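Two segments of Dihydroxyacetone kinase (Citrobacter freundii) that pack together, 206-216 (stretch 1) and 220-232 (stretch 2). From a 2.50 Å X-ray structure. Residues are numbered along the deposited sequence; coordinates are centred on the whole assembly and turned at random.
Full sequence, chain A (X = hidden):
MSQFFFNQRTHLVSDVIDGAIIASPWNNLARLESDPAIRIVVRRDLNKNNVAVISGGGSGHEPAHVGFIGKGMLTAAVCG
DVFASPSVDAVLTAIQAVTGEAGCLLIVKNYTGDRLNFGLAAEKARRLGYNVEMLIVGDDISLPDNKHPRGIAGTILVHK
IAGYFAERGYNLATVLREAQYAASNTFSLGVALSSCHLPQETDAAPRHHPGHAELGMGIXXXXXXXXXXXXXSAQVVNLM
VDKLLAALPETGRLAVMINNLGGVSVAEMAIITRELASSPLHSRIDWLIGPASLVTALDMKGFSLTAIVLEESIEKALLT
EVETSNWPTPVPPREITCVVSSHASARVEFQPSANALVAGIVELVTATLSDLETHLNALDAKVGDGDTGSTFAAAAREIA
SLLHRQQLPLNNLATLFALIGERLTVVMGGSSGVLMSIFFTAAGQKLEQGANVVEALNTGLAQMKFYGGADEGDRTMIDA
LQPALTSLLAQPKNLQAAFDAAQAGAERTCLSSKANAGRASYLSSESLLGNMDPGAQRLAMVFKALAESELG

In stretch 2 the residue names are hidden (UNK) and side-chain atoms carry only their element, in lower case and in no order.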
# COMPACT_ATOMS: atom_id res chain seq x y z
N PRO A 206 11.59 4.34 -13.72
CA PRO A 206 10.99 5.52 -13.07
C PRO A 206 12.01 6.54 -12.56
O PRO A 206 13.04 6.14 -11.98
CB PRO A 206 10.15 4.90 -11.95
CG PRO A 206 9.97 3.47 -12.36
CD PRO A 206 11.29 3.05 -12.95
N ARG A 207 11.75 7.81 -12.75
CA ARG A 207 12.69 8.82 -12.25
C ARG A 207 13.03 8.50 -10.80
O ARG A 207 12.16 8.14 -10.01
CB ARG A 207 12.12 10.22 -12.39
CG ARG A 207 13.07 11.32 -11.94
CD ARG A 207 12.35 12.67 -11.94
NE ARG A 207 11.39 12.75 -13.02
CZ ARG A 207 10.24 13.40 -12.95
NH1 ARG A 207 9.89 14.03 -11.83
NH2 ARG A 207 9.42 13.41 -13.98
N HIS A 208 14.28 8.64 -10.48
CA HIS A 208 14.78 8.38 -9.16
C HIS A 208 16.09 9.14 -8.90
O HIS A 208 16.94 9.26 -9.80
CB HIS A 208 14.99 6.84 -8.98
CG HIS A 208 15.90 6.47 -7.78
ND1 HIS A 208 15.45 6.43 -6.48
CD2 HIS A 208 17.21 6.12 -7.74
CE1 HIS A 208 16.44 6.08 -5.68
NE2 HIS A 208 17.52 5.88 -6.42
N HIS A 209 16.27 9.64 -7.72
CA HIS A 209 17.52 10.26 -7.38
C HIS A 209 18.10 9.37 -6.30
O HIS A 209 17.47 9.09 -5.28
CB HIS A 209 17.30 11.72 -6.98
CG HIS A 209 16.34 12.50 -7.95
ND1 HIS A 209 16.62 12.72 -9.28
CD2 HIS A 209 15.12 13.04 -7.73
CE1 HIS A 209 15.61 13.36 -9.84
NE2 HIS A 209 14.69 13.57 -8.92
N PRO A 210 19.32 8.87 -6.55
CA PRO A 210 19.95 8.02 -5.54
C PRO A 210 20.22 8.71 -4.21
O PRO A 210 20.79 9.80 -4.19
CB PRO A 210 21.24 7.57 -6.23
CG PRO A 210 20.99 7.82 -7.69
CD PRO A 210 20.23 9.11 -7.76
N GLY A 211 19.83 8.07 -3.12
CA GLY A 211 20.03 8.62 -1.78
C GLY A 211 19.29 9.94 -1.52
O GLY A 211 19.32 10.46 -0.40
N HIS A 212 18.63 10.46 -2.54
CA HIS A 212 17.89 11.71 -2.40
C HIS A 212 16.39 11.56 -2.54
O HIS A 212 15.89 10.45 -2.79
CB HIS A 212 18.34 12.72 -3.45
CG HIS A 212 19.87 12.97 -3.46
ND1 HIS A 212 20.55 13.50 -2.38
CD2 HIS A 212 20.80 12.74 -4.42
CE1 HIS A 212 21.83 13.60 -2.68
NE2 HIS A 212 22.01 13.14 -3.91
N ALA A 213 15.67 12.67 -2.39
CA ALA A 213 14.20 12.64 -2.48
C ALA A 213 13.64 13.84 -3.22
O ALA A 213 13.99 14.98 -2.92
CB ALA A 213 13.60 12.57 -1.08
N GLU A 214 12.76 13.58 -4.17
CA GLU A 214 12.16 14.66 -4.95
C GLU A 214 10.93 15.25 -4.26
O GLU A 214 9.86 14.63 -4.19
CB GLU A 214 11.79 14.17 -6.35
CG GLU A 214 11.15 15.23 -7.22
CD GLU A 214 11.06 14.82 -8.68
OE1 GLU A 214 10.11 15.29 -9.36
OE2 GLU A 214 11.93 14.06 -9.16
N LEU A 215 11.08 16.47 -3.74
CA LEU A 215 9.99 17.15 -3.08
C LEU A 215 9.01 17.68 -4.12
O LEU A 215 9.42 18.32 -5.09
CB LEU A 215 10.52 18.30 -2.23
CG LEU A 215 9.46 19.09 -1.47
CD1 LEU A 215 8.84 18.20 -0.42
CD2 LEU A 215 10.08 20.30 -0.81
N GLY A 216 7.73 17.41 -3.92
CA GLY A 216 6.73 17.91 -4.85
C GLY A 216 6.46 17.13 -6.12
O GLY A 216 5.79 17.63 -7.01
N UNK A 220 1.07 12.47 -11.13
CA UNK A 220 1.10 11.89 -12.47
C UNK A 220 2.57 11.73 -12.81
O UNK A 220 2.94 11.43 -13.93
c UNK A 220 -1.06 13.00 -13.21
n UNK A 220 -3.22 12.82 -12.84
c UNK A 220 -2.86 14.05 -12.49
c UNK A 220 0.40 12.80 -13.49
n UNK A 220 -1.57 14.18 -12.70
c UNK A 220 -2.11 12.15 -13.29
N UNK A 221 3.42 11.94 -11.80
CA UNK A 221 4.85 11.82 -12.00
C UNK A 221 5.50 13.12 -12.45
O UNK A 221 6.68 13.14 -12.74
N UNK A 222 4.73 14.20 -12.49
CA UNK A 222 5.26 15.49 -12.91
C UNK A 222 6.47 15.92 -12.07
O UNK A 222 6.59 15.56 -10.90
o UNK A 222 2.17 14.90 -11.78
c UNK A 222 1.81 15.68 -12.70
c UNK A 222 2.88 16.35 -13.55
c UNK A 222 4.18 16.58 -12.79
o UNK A 222 0.61 15.94 -12.95
N UNK A 223 7.38 16.71 -12.65
CA UNK A 223 8.57 17.20 -11.96
C UNK A 223 8.16 17.91 -10.68
O UNK A 223 7.16 18.64 -10.67
c UNK A 223 7.35 17.19 -14.04
c UNK A 223 8.79 17.59 -14.27
c UNK A 223 9.18 18.18 -12.96
N UNK A 224 8.93 17.71 -9.62
CA UNK A 224 8.62 18.35 -8.36
C UNK A 224 9.22 19.74 -8.23
O UNK A 224 9.67 20.34 -9.22
N UNK A 225 9.25 20.26 -7.01
CA UNK A 225 9.78 21.60 -6.76
C UNK A 225 11.27 21.61 -6.41
O UNK A 225 11.93 22.64 -6.59
c UNK A 225 8.98 22.28 -5.65
N UNK A 226 11.81 20.49 -5.93
CA UNK A 226 13.21 20.44 -5.54
C UNK A 226 13.65 19.03 -5.21
O UNK A 226 12.84 18.10 -5.27
c UNK A 226 13.42 21.35 -4.34
o UNK A 226 14.73 21.23 -3.82
N UNK A 227 14.93 18.87 -4.87
CA UNK A 227 15.49 17.57 -4.51
C UNK A 227 16.16 17.67 -3.15
O UNK A 227 17.01 18.54 -2.97
c UNK A 227 17.21 15.83 -5.05
c UNK A 227 15.92 16.89 -6.89
c UNK A 227 16.56 17.11 -5.53
N UNK A 228 15.79 16.82 -2.20
CA UNK A 228 16.39 16.83 -0.86
C UNK A 228 17.59 15.88 -0.89
O UNK A 228 17.47 14.75 -1.36
c UNK A 228 16.10 16.35 1.58
c UNK A 228 13.85 18.05 -0.78
c UNK A 228 14.15 17.19 0.40
c UNK A 228 15.41 16.32 0.26
N UNK A 229 18.73 16.33 -0.36
CA UNK A 229 19.96 15.54 -0.36
C UNK A 229 19.98 14.37 0.63
O UNK A 229 21.05 13.86 0.96
c UNK A 229 21.17 16.44 -0.11
c UNK A 229 21.26 16.94 1.33
o UNK A 229 20.22 17.02 2.01
o UNK A 229 22.38 17.26 1.77
N UNK A 230 18.81 13.95 1.10
CA UNK A 230 18.75 12.83 2.02
C UNK A 230 17.38 12.18 1.97
O UNK A 230 16.44 12.75 1.40
c UNK A 230 17.91 14.21 3.97
c UNK A 230 19.01 13.28 3.47
o UNK A 230 19.07 12.13 4.32
N UNK A 231 17.27 10.99 2.54
CA UNK A 231 16.01 10.26 2.59
C UNK A 231 15.60 10.09 4.04
O UNK A 231 14.59 9.46 4.35
c UNK A 231 16.43 8.97 0.44
c UNK A 231 16.38 7.60 -0.21
o UNK A 231 16.12 6.60 0.46
c UNK A 231 16.14 8.90 1.93
n UNK A 231 16.62 7.56 -1.52
N UNK A 232 16.40 10.66 4.94
CA UNK A 232 16.15 10.58 6.36
C UNK A 232 14.73 11.04 6.69
O UNK A 232 14.36 12.18 6.43
c UNK A 232 16.91 11.44 8.60
n UNK A 232 17.74 10.71 9.35
o UNK A 232 15.97 12.08 9.08
c UNK A 232 17.17 11.44 7.11
O HOH W 1 18.28 5.51 -3.07

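Position 220 carries one carbon and then a five-membered ring of three carbons and two nitrogens, out of reach of stretch 1; the ring identifies His 220. Position 221 has no side-chain atoms, and its phi/psi of 89/6° would jam a CB against the preceding carbonyl O: Gly 221. Its O accepts a weak hydrogen bond from Arg 207 NH2 (3.0 Å).

Position 222 has three carbons, the third bearing two oxygens, and points away from stretch 1. This is Glu 222, whose OE1 accepts from His 220 ND1 at 2.8 Å. At 223 three carbons close a ring onto the backbone N, giving Pro 223; Arg 207 NH1 lies 3.4 Å from its CA.

Position 224 again lacks a side chain. An ideal CB would sit 2.3 Å from Leu 215 O, a clash, so the site is Gly 224. Its N donates to Glu 214 OE1 (2.7 Å), and that same carboxylate oxygen receives the salt bridge from Arg 207 NH1 (2.8 Å). Position 225 has a single carbon, Ala 225; its N donates to Leu 215 O at 2.7 Å.

Position 226 shows one carbon and one oxygen: Ser 226, its O accepting from Leu 215 N (2.8 Å). Position 227 has one carbon carrying two, hence Val 227. CG2 lies 4.3 Å from the centroid of the His 209 ring, 24° off its normal, a CH-pi contact over the face. Position 228 has four carbons, forked at the first with one arm two carbons long: Ile 228, whose CD1 reaches Leu 215 CB at 3.6 Å.

Position 229 has two carbons, the second with two oxygens, and its CB is 3.8 Å from His 212 ND1: Asp 229. Position 230 has one carbon bearing an oxygen and a carbon, pointing away: Thr 230. Position 231 has three carbons, the third bearing one oxygen and one nitrogen: Gln 231. NE2 donates to His 212 O (3.2 Å) and weakly to water 1 (3.1 Å), which also accepts from Gly 211 N (3.0 Å). Position 232 has two carbons, the second with one oxygen and one nitrogen, beyond contact: Asn 232, the N-cap of a following helix.

The contact is an antiparallel strand pairing. Ala 213 N donates to Ile 228 O (2.9 Å), and Ile 228 N returns a nearly linear bond to Ala 213 O (2.7 Å, 173°). Ala 213, Leu 215 and Ile 228 share one face, while Glu 214 and Val 227 share the other. Gln 231 and Gly 224 extend the pairing with polar links beyond the paired strands.

Stretch 2 (220-232) HGEPGASVIDTQN
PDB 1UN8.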